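Local coordinates for hypothetical protein VPA1032 (Vibrio parahaemolyticus, PDB 1ZBP), which is of unknown function but belongs to the ImpE family, with some members associated with type VI secretion, and joins an α-helical N-terminal part to a β-rich C-terminal part, at residues 52-57 against 69-74; 106-111 against 149-154; 143-148 against 168-173; 157-162 against 187-192; 240-245 against 249-254. One frame throughout, in Å; residues are numbered along the deposited sequence.

Contact 1 lies in the helical N-terminal part, where apolar carbons and one arginine hold two consecutive helices together, partly at the surface. Contact 2, on the other side of the chain's centre, sets helix 98-113 against a loop, where R151 meets a ring and an amide. Contacts 3 and 4 are buried: contact 3 sets the turn after strand 165-169, and contact 4 strand 155-159, against strands of the large sheet, the first with aliphatic groups, the second with an aromatic and an aliphatic pair. Only contact 5, a hairpin at one edge of that sheet, has hydrogen bonds between its segments. Its K241 forms a salt bridge with E157 of contact 4, while L244 pairs with R146 of contact 3.

Contact 1. Residues 52-57 against 69-74; sequences EQLMQS and SQLRHL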
# COMPACT_ATOMS: atom_id res chain seq x y z
N GLU A 52 13.36 11.43 -9.82
CA GLU A 52 14.41 12.01 -10.65
C GLU A 52 14.32 11.45 -12.07
O GLU A 52 14.40 12.20 -13.04
CB GLU A 52 15.79 11.67 -10.06
CG GLU A 52 16.95 12.45 -10.66
CD GLU A 52 16.81 13.94 -10.45
OE1 GLU A 52 16.62 14.36 -9.28
OE2 GLU A 52 16.89 14.70 -11.45
N GLN A 53 14.14 10.14 -12.19
CA GLN A 53 14.03 9.51 -13.50
C GLN A 53 12.73 9.90 -14.22
O GLN A 53 12.69 9.99 -15.44
CB GLN A 53 14.11 7.99 -13.36
CG GLN A 53 15.46 7.50 -12.83
CD GLN A 53 16.60 7.72 -13.81
OE1 GLN A 53 16.63 7.15 -14.89
NE2 GLN A 53 17.55 8.57 -13.43
N LEU A 54 11.67 10.13 -13.45
CA LEU A 54 10.40 10.52 -14.03
C LEU A 54 10.47 11.95 -14.58
O LEU A 54 9.80 12.28 -15.56
CB LEU A 54 9.28 10.42 -12.98
CG LEU A 54 8.83 9.00 -12.62
CD1 LEU A 54 8.09 8.97 -11.29
CD2 LEU A 54 7.97 8.47 -13.74
N MSE A 55 11.29 12.80 -13.97
CA MSE A 55 11.42 14.16 -14.46
C MSE A 55 12.22 14.15 -15.77
O MSE A 55 11.92 14.91 -16.69
CB MSE A 55 12.11 15.05 -13.41
CG MSE A 55 11.29 15.29 -12.14
SE MSE A 55 11.94 16.75 -10.99
CE MSE A 55 13.05 15.77 -9.73
N GLN A 56 13.21 13.27 -15.86
CA GLN A 56 14.03 13.17 -17.06
C GLN A 56 13.28 12.59 -18.26
O GLN A 56 13.37 13.12 -19.36
CB GLN A 56 15.28 12.36 -16.78
CG GLN A 56 16.20 13.08 -15.83
CD GLN A 56 17.60 12.51 -15.81
OE1 GLN A 56 17.83 11.37 -15.41
NE2 GLN A 56 18.56 13.32 -16.25
N SER A 57 12.53 11.52 -18.03
CA SER A 57 11.75 10.90 -19.10
C SER A 57 10.74 11.88 -19.71
O SER A 57 10.37 11.75 -20.88
CB SER A 57 11.03 9.65 -18.58
OG SER A 57 11.94 8.57 -18.42
N SER A 69 3.54 11.47 -15.47
CA SER A 69 2.92 12.34 -14.48
C SER A 69 2.17 11.50 -13.45
O SER A 69 2.33 11.69 -12.24
CB SER A 69 1.95 13.30 -15.18
OG SER A 69 1.36 14.21 -14.27
N GLN A 70 1.36 10.57 -13.93
CA GLN A 70 0.61 9.69 -13.05
C GLN A 70 1.53 8.99 -12.05
O GLN A 70 1.22 8.91 -10.86
CB GLN A 70 -0.15 8.66 -13.88
CG GLN A 70 -0.77 7.53 -13.09
CD GLN A 70 -2.01 7.00 -13.76
OE1 GLN A 70 -2.04 6.80 -14.98
NE2 GLN A 70 -3.06 6.77 -12.97
N LEU A 71 2.67 8.49 -12.53
CA LEU A 71 3.65 7.82 -11.65
C LEU A 71 4.20 8.81 -10.63
O LEU A 71 4.53 8.44 -9.50
CB LEU A 71 4.82 7.26 -12.46
CG LEU A 71 4.83 5.80 -12.96
CD1 LEU A 71 4.95 4.84 -11.79
CD2 LEU A 71 3.56 5.53 -13.75
N ARG A 72 4.34 10.07 -11.03
CA ARG A 72 4.85 11.09 -10.13
C ARG A 72 3.91 11.19 -8.94
O ARG A 72 4.34 11.23 -7.78
CB ARG A 72 4.97 12.43 -10.84
CG ARG A 72 6.06 12.44 -11.88
CD ARG A 72 7.25 13.21 -11.37
NE ARG A 72 6.96 14.64 -11.38
CZ ARG A 72 7.57 15.53 -10.61
NH1 ARG A 72 7.24 16.81 -10.70
NH2 ARG A 72 8.50 15.14 -9.74
N HIS A 73 2.61 11.23 -9.23
CA HIS A 73 1.58 11.30 -8.20
C HIS A 73 1.63 10.07 -7.28
O HIS A 73 1.52 10.20 -6.07
CB HIS A 73 0.21 11.40 -8.86
CG HIS A 73 0.01 12.66 -9.64
ND1 HIS A 73 -0.95 12.78 -10.63
CD2 HIS A 73 0.62 13.86 -9.56
CE1 HIS A 73 -0.91 14.00 -11.13
NE2 HIS A 73 0.03 14.68 -10.50
N LEU A 74 1.80 8.89 -7.86
CA LEU A 74 1.87 7.67 -7.06
C LEU A 74 3.10 7.70 -6.17
O LEU A 74 3.03 7.32 -5.00
CB LEU A 74 1.91 6.43 -7.95
CG LEU A 74 0.55 5.91 -8.45
CD1 LEU A 74 -0.04 4.96 -7.43
CD2 LEU A 74 -0.40 7.08 -8.69
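L54 and M55 face L71 and R72 in an antiparallel helical hairpin built from helices 47-60 and 65-84. Their local axes run 163° apart in direction and approach to 9.8 Å, with L54 opposite R72 at the closest backbone point. No hydrogen bond joins the two segments, so the contact rests on carbon packing and on the long side chain of R72. Along the first segment, Q53 serves another neighbour: its side chain lies against R34, F37 and I38 of helix 31-44. L54, the next residue, points toward helix 65-84. Its CG stands beside the backbone N and anti to the carbonyl carbon (chi1 -74°), and both methyls bear on the same atom of L71: CD2 is 3.6 Å and CD1 3.9 Å from L71 CB. The two leucine side chains cross at about a right angle. L54 CB also lies 3.8 Å from R72 CD, resting on the aliphatic part of the arginine, and the leucine touches I38 as well, so one buried residue meets two helices. M55, a selenomethionine, continues the contact on the exposed side. The R72 chain bends at chi2 and chi3, which carries the guanidinium across the M55 side chain at about a right angle. M55 CG covers one face of that group near its rim, 3.7 Å from R72 NH2. The same nitrogen forms a salt bridge with D51 OD1, one turn before M55, which should steady the guanidinium in this position. Beyond CG, M55 SE lies 4.0 Å from R72 NH2.

Contact 2. Residues 106-111 against 149-154; sequences SFNLSM and DDRLGG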
# COMPACT_ATOMS: atom_id res chain seq x y z
N SER A 106 0.08 9.12 16.79
CA SER A 106 0.85 8.92 18.03
C SER A 106 1.40 7.50 18.09
O SER A 106 2.44 7.26 18.73
CB SER A 106 -0.02 9.18 19.27
OG SER A 106 -0.28 10.57 19.47
N PHE A 107 0.71 6.56 17.44
CA PHE A 107 1.13 5.15 17.38
C PHE A 107 2.49 5.10 16.69
O PHE A 107 3.42 4.47 17.19
CB PHE A 107 0.10 4.30 16.62
CG PHE A 107 0.48 2.85 16.46
CD1 PHE A 107 1.47 2.46 15.54
CD2 PHE A 107 -0.13 1.86 17.22
CE1 PHE A 107 1.83 1.11 15.39
CE2 PHE A 107 0.22 0.52 17.08
CZ PHE A 107 1.21 0.14 16.16
N ASN A 108 2.61 5.77 15.54
CA ASN A 108 3.88 5.78 14.82
C ASN A 108 4.93 6.62 15.54
O ASN A 108 6.10 6.26 15.56
CB ASN A 108 3.69 6.30 13.39
CG ASN A 108 2.98 5.30 12.51
OD1 ASN A 108 3.46 4.18 12.30
ND2 ASN A 108 1.83 5.70 11.97
N LEU A 109 4.49 7.73 16.13
CA LEU A 109 5.41 8.60 16.87
C LEU A 109 6.05 7.83 18.02
O LEU A 109 7.19 8.09 18.38
CB LEU A 109 4.66 9.83 17.41
CG LEU A 109 4.51 10.97 16.40
CD1 LEU A 109 3.59 12.06 16.93
CD2 LEU A 109 5.90 11.52 16.10
N SER A 110 5.31 6.88 18.59
CA SER A 110 5.82 6.05 19.67
C SER A 110 6.66 4.90 19.13
O SER A 110 7.60 4.45 19.78
CB SER A 110 4.67 5.47 20.51
OG SER A 110 4.01 6.47 21.27
N MSE A 111 6.32 4.41 17.94
CA MSE A 111 7.09 3.32 17.34
C MSE A 111 8.52 3.78 17.12
O MSE A 111 9.47 3.03 17.32
CB MSE A 111 6.48 2.89 16.00
CG MSE A 111 5.44 1.78 16.10
SE MSE A 111 6.21 0.09 16.67
CE MSE A 111 7.48 -0.15 15.22
N ASP A 149 -1.92 -7.03 10.35
CA ASP A 149 -0.98 -6.00 10.79
C ASP A 149 -1.64 -5.16 11.89
O ASP A 149 -2.82 -4.82 11.78
CB ASP A 149 -0.66 -5.10 9.60
CG ASP A 149 0.45 -4.11 9.88
OD1 ASP A 149 1.63 -4.49 9.77
OD2 ASP A 149 0.13 -2.96 10.23
N ASP A 150 -0.91 -4.82 12.95
CA ASP A 150 -1.48 -4.02 14.04
C ASP A 150 -1.45 -2.51 13.81
O ASP A 150 -2.11 -1.76 14.52
CB ASP A 150 -0.79 -4.34 15.36
CG ASP A 150 -1.27 -5.63 15.95
OD1 ASP A 150 -0.45 -6.33 16.57
OD2 ASP A 150 -2.48 -5.94 15.81
N ARG A 151 -0.67 -2.08 12.82
CA ARG A 151 -0.59 -0.66 12.49
C ARG A 151 -1.82 -0.29 11.64
O ARG A 151 -2.52 0.70 11.92
CB ARG A 151 0.70 -0.37 11.71
CG ARG A 151 0.65 0.86 10.82
CD ARG A 151 1.42 2.02 11.42
NE ARG A 151 2.80 1.62 11.69
CZ ARG A 151 3.64 1.21 10.76
NH1 ARG A 151 3.25 1.15 9.51
NH2 ARG A 151 4.87 0.82 11.09
N LEU A 152 -2.10 -1.09 10.61
CA LEU A 152 -3.24 -0.84 9.73
C LEU A 152 -4.58 -1.18 10.37
O LEU A 152 -5.56 -0.46 10.18
CB LEU A 152 -3.05 -1.62 8.42
CG LEU A 152 -2.44 -0.87 7.23
CD1 LEU A 152 -1.55 0.28 7.69
CD2 LEU A 152 -1.68 -1.86 6.36
N GLY A 153 -4.63 -2.28 11.12
CA GLY A 153 -5.86 -2.70 11.79
C GLY A 153 -7.11 -2.76 10.94
O GLY A 153 -7.22 -3.60 10.04
N GLY A 154 -8.07 -1.89 11.21
CA GLY A 154 -9.29 -1.90 10.42
C GLY A 154 -9.23 -0.88 9.30
O GLY A 154 -10.27 -0.33 8.92
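R151 reaches from an Asx turn in the loop between strands 140-147 and 155-159 to F107 and N108 on helix 98-113. The nearest polar atoms are N108 OD1 and R151 NE, 2.7 Å apart. They do not form a hydrogen bond, because the amide oxygen lies over one face of the guanidinium, where the N-H does not point at it. The amide and guanidinium planes stand 53° apart, and any attraction is probably electrostatic. N108 OD1 also lies 3.1 Å from R151 CD. F107 meets the edge of the guanidinium, with its CE1 3.9 Å from R151 NE; on the other flank of CZ, CE2 comes to 4.1 Å from D150 O. The arginine chain leaves with CG anti to the backbone N and then bends at chi2 and chi3, which brings NE within reach of both F107 CE1 and N108 OD1. Its outer end is fixed by a salt bridge from NH2 to D212 OD2. F107 also touches A123 of helix 116-129, and strand 235-239 lends L236 to the packing of R151. D150 OD1 accepts from the backbone N of Y235, tying the loop to that same strand. D149 shapes the start of the loop: its OD2 takes two backbone N-H groups. R151 N comes from above the carboxylate plane, and its bond is bent. L152 N lies 2.9 Å from D149 OD2 with an N-H...O angle of 160°, using the anti lone pair of that oxygen.

Contact 3. Residues 143-148 against 168-173; sequences SDVRDI and VPIASI
I170 sends CG1 out beside its backbone N, anti to the carbonyl carbon, and continues extended (chi2 175°), which carries CD1 to the backbone of strand 140-147. There the methyl meets R146 CA at 3.8 Å and also lies 3.9 Å from V145 O and 4.1 Å from D147 N. The other branch, I170 CG2, touches V145 CG1 at 4.1 Å; the valine holds CG1 anti to its own backbone N (chi1 170°), and the two side chains cross at about a right angle. No hydrogen bond runs between the segments. G153 and G154 link them indirectly, since the first pairs through its backbone with D147 and the second with I170. F135 touches both V145 and I170, and I156 adds to the buried cover over the isoleucine. I170 starts a short 3-10 turn, in which S172 N bonds to P169 O and I173 N to I170 O at 2.9 Å. This turn lies between strand 165-169 of the three-stranded sheet and strand 173-178 of the eight-stranded sheet, so I170 packs at the junction where the chain passes from one β-sheet to the other.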
# COMPACT_ATOMS: atom_id res chain seq x y z
N SER A 143 -18.34 -12.55 8.92
CA SER A 143 -18.89 -11.61 9.90
C SER A 143 -17.96 -10.45 10.27
O SER A 143 -18.39 -9.52 10.95
CB SER A 143 -19.26 -12.33 11.19
OG SER A 143 -18.09 -12.76 11.86
N ASP A 144 -16.71 -10.51 9.82
CA ASP A 144 -15.76 -9.45 10.13
C ASP A 144 -14.49 -9.53 9.28
O ASP A 144 -14.06 -10.61 8.88
CB ASP A 144 -15.43 -9.49 11.62
CG ASP A 144 -14.63 -8.29 12.08
OD1 ASP A 144 -14.74 -7.22 11.44
OD2 ASP A 144 -13.92 -8.40 13.11
N VAL A 145 -13.89 -8.37 9.04
CA VAL A 145 -12.69 -8.24 8.23
C VAL A 145 -11.72 -7.19 8.79
O VAL A 145 -12.12 -6.08 9.16
CB VAL A 145 -13.06 -7.86 6.77
CG1 VAL A 145 -11.83 -7.48 5.99
CG2 VAL A 145 -13.75 -9.04 6.10
N ARG A 146 -10.44 -7.54 8.84
CA ARG A 146 -9.45 -6.63 9.35
C ARG A 146 -8.06 -7.04 8.89
O ARG A 146 -7.83 -8.22 8.63
CB ARG A 146 -9.55 -6.62 10.86
CG ARG A 146 -8.90 -5.45 11.52
CD ARG A 146 -7.55 -5.82 12.08
NE ARG A 146 -7.63 -6.87 13.08
CZ ARG A 146 -6.76 -7.00 14.07
NH1 ARG A 146 -5.76 -6.14 14.19
NH2 ARG A 146 -6.89 -8.00 14.95
N ASP A 147 -7.13 -6.10 8.77
CA ASP A 147 -5.76 -6.44 8.36
C ASP A 147 -5.07 -7.08 9.58
O ASP A 147 -5.25 -6.62 10.70
CB ASP A 147 -5.00 -5.19 7.92
CG ASP A 147 -3.70 -5.50 7.20
OD1 ASP A 147 -2.88 -6.29 7.73
OD2 ASP A 147 -3.48 -4.96 6.10
N ILE A 148 -4.28 -8.13 9.36
CA ILE A 148 -3.59 -8.79 10.47
C ILE A 148 -2.62 -7.83 11.16
O ILE A 148 -2.50 -7.82 12.39
CB ILE A 148 -2.84 -10.07 9.99
CG1 ILE A 148 -3.86 -11.15 9.59
CG2 ILE A 148 -1.92 -10.60 11.11
CD1 ILE A 148 -3.22 -12.41 8.98
N VAL A 168 -8.35 4.62 4.94
CA VAL A 168 -9.79 4.49 4.98
C VAL A 168 -10.25 3.28 5.76
O VAL A 168 -9.83 2.15 5.51
CB VAL A 168 -10.34 4.43 3.55
CG1 VAL A 168 -11.83 4.20 3.57
CG2 VAL A 168 -10.00 5.73 2.82
N PRO A 169 -11.12 3.51 6.76
CA PRO A 169 -11.69 2.47 7.62
C PRO A 169 -12.34 1.40 6.76
O PRO A 169 -13.13 1.72 5.89
CB PRO A 169 -12.72 3.24 8.45
CG PRO A 169 -12.11 4.58 8.58
CD PRO A 169 -11.59 4.85 7.17
N ILE A 170 -11.99 0.14 6.99
CA ILE A 170 -12.57 -0.95 6.23
C ILE A 170 -14.09 -0.86 6.40
O ILE A 170 -14.85 -1.12 5.46
CB ILE A 170 -12.04 -2.32 6.73
CG1 ILE A 170 -10.55 -2.41 6.43
CG2 ILE A 170 -12.80 -3.46 6.06
CD1 ILE A 170 -9.89 -3.67 6.99
N ALA A 171 -14.53 -0.44 7.59
CA ALA A 171 -15.95 -0.28 7.91
C ALA A 171 -16.66 0.75 7.02
O ALA A 171 -17.90 0.72 6.87
CB ALA A 171 -16.11 0.12 9.37
N SER A 172 -15.89 1.66 6.43
CA SER A 172 -16.43 2.69 5.55
C SER A 172 -16.57 2.20 4.12
O SER A 172 -17.06 2.92 3.26
CB SER A 172 -15.53 3.93 5.56
OG SER A 172 -15.72 4.71 6.74
N ILE A 173 -16.13 0.97 3.85
CA ILE A 173 -16.20 0.43 2.49
C ILE A 173 -17.54 -0.22 2.18
O ILE A 173 -18.05 -1.02 2.96
CB ILE A 173 -15.10 -0.64 2.24
CG1 ILE A 173 -13.70 -0.01 2.34
CG2 ILE A 173 -15.30 -1.27 0.88
CD1 ILE A 173 -12.58 -1.02 2.43

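Contact 4. Residues 157-162 against 187-192; sequences ELFSTA and SVWRPV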
# COMPACT_ATOMS: atom_id res chain seq x y z
N GLU A 157 -5.31 1.12 2.70
CA GLU A 157 -4.53 2.25 2.21
C GLU A 157 -4.85 2.52 0.73
O GLU A 157 -5.12 1.60 -0.05
CB GLU A 157 -3.04 1.96 2.37
CG GLU A 157 -2.61 1.54 3.78
CD GLU A 157 -1.09 1.41 3.92
OE1 GLU A 157 -0.43 2.32 4.46
OE2 GLU A 157 -0.52 0.39 3.48
N LEU A 158 -4.82 3.78 0.35
CA LEU A 158 -5.11 4.13 -1.03
C LEU A 158 -4.21 5.26 -1.44
O LEU A 158 -3.87 6.11 -0.63
CB LEU A 158 -6.57 4.57 -1.20
CG LEU A 158 -7.68 3.53 -1.00
CD1 LEU A 158 -9.03 4.22 -0.84
CD2 LEU A 158 -7.71 2.56 -2.18
N PHE A 159 -3.79 5.24 -2.70
CA PHE A 159 -2.98 6.31 -3.25
C PHE A 159 -3.94 6.94 -4.27
O PHE A 159 -4.26 6.33 -5.27
CB PHE A 159 -1.74 5.75 -3.96
CG PHE A 159 -0.72 5.15 -3.03
CD1 PHE A 159 -0.72 5.47 -1.68
CD2 PHE A 159 0.27 4.32 -3.52
CE1 PHE A 159 0.26 4.96 -0.82
CE2 PHE A 159 1.25 3.81 -2.68
CZ PHE A 159 1.25 4.14 -1.32
N SER A 160 -4.41 8.15 -4.00
CA SER A 160 -5.34 8.82 -4.90
C SER A 160 -4.64 9.36 -6.14
O SER A 160 -3.41 9.53 -6.16
CB SER A 160 -6.03 9.98 -4.19
OG SER A 160 -5.11 10.99 -3.87
N THR A 161 -5.43 9.62 -7.18
CA THR A 161 -4.91 10.14 -8.44
C THR A 161 -4.14 11.44 -8.22
O THR A 161 -3.05 11.61 -8.75
CB THR A 161 -6.06 10.40 -9.45
OG1 THR A 161 -6.76 9.17 -9.72
CG2 THR A 161 -5.50 10.94 -10.76
N ALA A 162 -4.70 12.35 -7.44
CA ALA A 162 -4.02 13.61 -7.19
C ALA A 162 -2.65 13.39 -6.54
O ALA A 162 -1.79 14.26 -6.59
CB ALA A 162 -4.87 14.51 -6.30
N SER A 187 2.05 -4.77 -9.62
CA SER A 187 1.99 -5.99 -8.81
C SER A 187 1.93 -5.63 -7.32
O SER A 187 1.27 -6.33 -6.55
CB SER A 187 3.19 -6.91 -9.11
OG SER A 187 4.42 -6.25 -8.88
N VAL A 188 2.61 -4.55 -6.92
CA VAL A 188 2.60 -4.10 -5.52
C VAL A 188 1.76 -2.81 -5.30
O VAL A 188 1.40 -2.51 -4.16
CB VAL A 188 4.04 -3.89 -4.93
CG1 VAL A 188 4.75 -5.24 -4.81
CG2 VAL A 188 4.85 -2.96 -5.79
N TRP A 189 1.47 -2.06 -6.36
CA TRP A 189 0.62 -0.85 -6.30
C TRP A 189 -0.51 -1.17 -7.27
O TRP A 189 -0.46 -0.79 -8.45
CB TRP A 189 1.37 0.41 -6.76
CG TRP A 189 2.43 0.88 -5.80
CD1 TRP A 189 2.69 0.37 -4.56
CD2 TRP A 189 3.37 1.94 -5.99
NE1 TRP A 189 3.73 1.04 -3.97
CE2 TRP A 189 4.17 2.01 -4.82
CE3 TRP A 189 3.62 2.85 -7.03
CZ2 TRP A 189 5.20 2.95 -4.66
CZ3 TRP A 189 4.65 3.78 -6.87
CH2 TRP A 189 5.42 3.82 -5.70
N ARG A 190 -1.52 -1.88 -6.76
CA ARG A 190 -2.64 -2.35 -7.58
C ARG A 190 -3.79 -1.39 -7.79
O ARG A 190 -4.27 -0.73 -6.86
CB ARG A 190 -3.17 -3.66 -6.98
CG ARG A 190 -3.89 -4.59 -7.97
CD ARG A 190 -2.93 -5.24 -8.97
NE ARG A 190 -1.98 -6.13 -8.31
CZ ARG A 190 -2.31 -7.28 -7.74
NH1 ARG A 190 -1.37 -8.03 -7.16
NH2 ARG A 190 -3.57 -7.70 -7.77
N PRO A 191 -4.26 -1.29 -9.04
CA PRO A 191 -5.38 -0.40 -9.36
C PRO A 191 -6.62 -0.98 -8.70
O PRO A 191 -6.83 -2.19 -8.71
CB PRO A 191 -5.45 -0.46 -10.88
CG PRO A 191 -4.01 -0.73 -11.28
CD PRO A 191 -3.64 -1.79 -10.28
N VAL A 192 -7.43 -0.12 -8.09
CA VAL A 192 -8.64 -0.59 -7.44
C VAL A 192 -9.80 0.34 -7.72
O VAL A 192 -9.62 1.55 -7.88
CB VAL A 192 -8.46 -0.73 -5.91
CG1 VAL A 192 -7.38 -1.76 -5.58
CG2 VAL A 192 -8.11 0.61 -5.30
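F159 and W189 make the aromatic half of a fully buried contact, and L158 with V192 the aliphatic half. The edge of F159 points into one face of the indole in a T-shaped stack, with ring planes at 86° and the phenylalanine centroid 5.4 Å from that of the five-membered ring. F159 CE2 does the touching: it is 3.9 Å from W189 NE1 and 4.0 Å from W189 CE2, off-centre toward the rim of the indole. The other pair meets methyl to methyl, L158 CD2 lying 3.7 Å from V192 CG2. V192 sets that methyl between its backbone N and carbonyl carbon, the crowded position. Strand 155-159 lies at the outer edge of the three-stranded sheet and strand 189-196 inside the eight-stranded sheet; between these two segments only side chains meet, while the F159 backbone also bonds to H205 of strand 202-207. Helix 65-84 covers the aromatic pair, with A78 touching both rings. The looser side lies at the segment ends. After F159 the chain turns toward strand 165-169: T161 and A162 are exposed, and S160 OG bonds to N164 N. R190, partly exposed, turns its polar end to carbonyls of the residues just before its strand and of K179; NE bonds to E186 O and NH2 to K179 O, while NH1 reaches S187 O at 3.2 Å.

Contact 5. Residues 240-245 against 249-254; sequences LKCWLV and ALPISD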
# COMPACT_ATOMS: atom_id res chain seq x y z
N LEU A 240 3.85 -9.13 1.38
CA LEU A 240 2.44 -9.22 0.97
C LEU A 240 1.43 -9.15 2.14
O LEU A 240 1.57 -9.84 3.12
CB LEU A 240 2.26 -10.54 0.20
CG LEU A 240 0.92 -10.72 -0.52
CD1 LEU A 240 0.83 -9.71 -1.67
CD2 LEU A 240 0.79 -12.15 -1.04
N LYS A 241 0.42 -8.30 2.03
CA LYS A 241 -0.56 -8.19 3.09
C LYS A 241 -1.39 -9.47 3.21
O LYS A 241 -1.61 -10.17 2.22
CB LYS A 241 -1.47 -6.97 2.86
CG LYS A 241 -0.71 -5.63 2.85
CD LYS A 241 -1.65 -4.41 2.75
CE LYS A 241 -0.85 -3.09 2.75
NZ LYS A 241 -1.75 -1.89 2.71
N CYS A 242 -1.83 -9.77 4.43
CA CYS A 242 -2.62 -10.98 4.71
C CYS A 242 -3.70 -10.37 5.61
O CYS A 242 -3.38 -9.62 6.51
CB CYS A 242 -1.74 -12.03 5.45
SG CYS A 242 -2.01 -13.88 5.13
N TRP A 243 -4.97 -10.67 5.34
CA TRP A 243 -6.10 -10.14 6.11
C TRP A 243 -6.82 -11.25 6.87
O TRP A 243 -6.85 -12.40 6.44
CB TRP A 243 -7.13 -9.45 5.19
CG TRP A 243 -6.77 -8.07 4.70
CD1 TRP A 243 -5.59 -7.42 4.89
CD2 TRP A 243 -7.59 -7.18 3.93
NE1 TRP A 243 -5.62 -6.19 4.29
CE2 TRP A 243 -6.84 -6.01 3.69
CE3 TRP A 243 -8.90 -7.25 3.41
CZ2 TRP A 243 -7.33 -4.92 2.97
CZ3 TRP A 243 -9.40 -6.17 2.68
CH2 TRP A 243 -8.61 -5.02 2.47
N LEU A 244 -7.41 -10.88 7.99
CA LEU A 244 -8.18 -11.81 8.80
C LEU A 244 -9.63 -11.63 8.35
O LEU A 244 -10.23 -10.60 8.61
CB LEU A 244 -8.03 -11.44 10.27
CG LEU A 244 -8.67 -12.39 11.29
CD1 LEU A 244 -8.03 -13.78 11.18
CD2 LEU A 244 -8.47 -11.82 12.69
N VAL A 245 -10.18 -12.63 7.66
CA VAL A 245 -11.58 -12.55 7.21
C VAL A 245 -12.35 -13.62 7.94
O VAL A 245 -12.20 -14.81 7.66
CB VAL A 245 -11.73 -12.79 5.68
CG1 VAL A 245 -11.24 -11.60 4.90
CG2 VAL A 245 -10.95 -14.02 5.27
N ALA A 249 -7.11 -16.62 7.53
CA ALA A 249 -6.14 -15.62 7.08
C ALA A 249 -6.18 -15.66 5.55
O ALA A 249 -6.22 -16.74 4.96
CB ALA A 249 -4.74 -15.96 7.59
N LEU A 250 -6.20 -14.50 4.91
CA LEU A 250 -6.27 -14.45 3.45
C LEU A 250 -5.28 -13.44 2.90
O LEU A 250 -5.26 -12.29 3.32
CB LEU A 250 -7.68 -14.05 2.98
CG LEU A 250 -7.87 -13.85 1.47
CD1 LEU A 250 -7.98 -15.22 0.79
CD2 LEU A 250 -9.13 -13.02 1.19
N PRO A 251 -4.41 -13.87 1.97
CA PRO A 251 -3.45 -12.92 1.41
C PRO A 251 -4.21 -11.94 0.51
O PRO A 251 -5.15 -12.32 -0.18
CB PRO A 251 -2.47 -13.82 0.63
CG PRO A 251 -3.26 -15.05 0.35
CD PRO A 251 -4.08 -15.26 1.60
N ILE A 252 -3.82 -10.67 0.54
CA ILE A 252 -4.52 -9.67 -0.23
C ILE A 252 -4.58 -10.04 -1.72
O ILE A 252 -5.57 -9.74 -2.39
CB ILE A 252 -3.89 -8.26 -0.03
CG1 ILE A 252 -4.88 -7.19 -0.46
CG2 ILE A 252 -2.57 -8.13 -0.78
CD1 ILE A 252 -6.13 -7.19 0.35
N SER A 253 -3.55 -10.73 -2.21
CA SER A 253 -3.52 -11.12 -3.61
C SER A 253 -4.65 -12.09 -3.98
O SER A 253 -4.95 -12.28 -5.16
CB SER A 253 -2.17 -11.74 -3.97
OG SER A 253 -1.99 -13.01 -3.37
N ASP A 254 -5.28 -12.72 -2.99
CA ASP A 254 -6.37 -13.64 -3.31
C ASP A 254 -7.71 -12.99 -3.09
O ASP A 254 -8.74 -13.66 -3.09
CB ASP A 254 -6.32 -14.90 -2.45
CG ASP A 254 -5.09 -15.73 -2.72
OD1 ASP A 254 -4.52 -15.61 -3.82
OD2 ASP A 254 -4.71 -16.51 -1.82
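C242-V245 and A249-P251 run antiparallel as neighbouring strands, their local axes 142° apart in direction and 4.2 Å apart at closest, with W243 and L250 as the hydrogen-bonded pair. W243 N gives to L250 O at 2.6 Å, and L250 N returns the bond to W243 O at 2.7 Å. Past P251, I252 N reaches K241 O at 2.8 Å. P251 has no N-H to give, and it sits in a non-hydrogen-bonded pair with C242, where no bond to the partner strand is lost. Of the side chains, I252 packs on W243: CD1 lies over the centre of the indole six-membered ring in a CH-pi contact, 3.6 Å from the centroid and 13° off the ring normal. The isoleucine gets there with CG1 anti to its backbone N (chi1 -162°). This β-hairpin forms one end of the eight-stranded antiparallel sheet, strand 248-251 being outermost and strand 242-245 lying next to strand 140-147. On the W243 face, V245 CG2 also rests on L250 CB, and V145 packs against both W243 and V245. The other face, which carries C242 and A249, is more exposed, with C242 SG 4.2 Å from A249 CB. K241 runs extended away from the hairpin to a salt bridge between NZ and E157 OE2. At the open end L240 divides its methyls: CD1 touches I252 CG2 at 3.9 Å, while CD2 lies 3.7 Å from S253 OG.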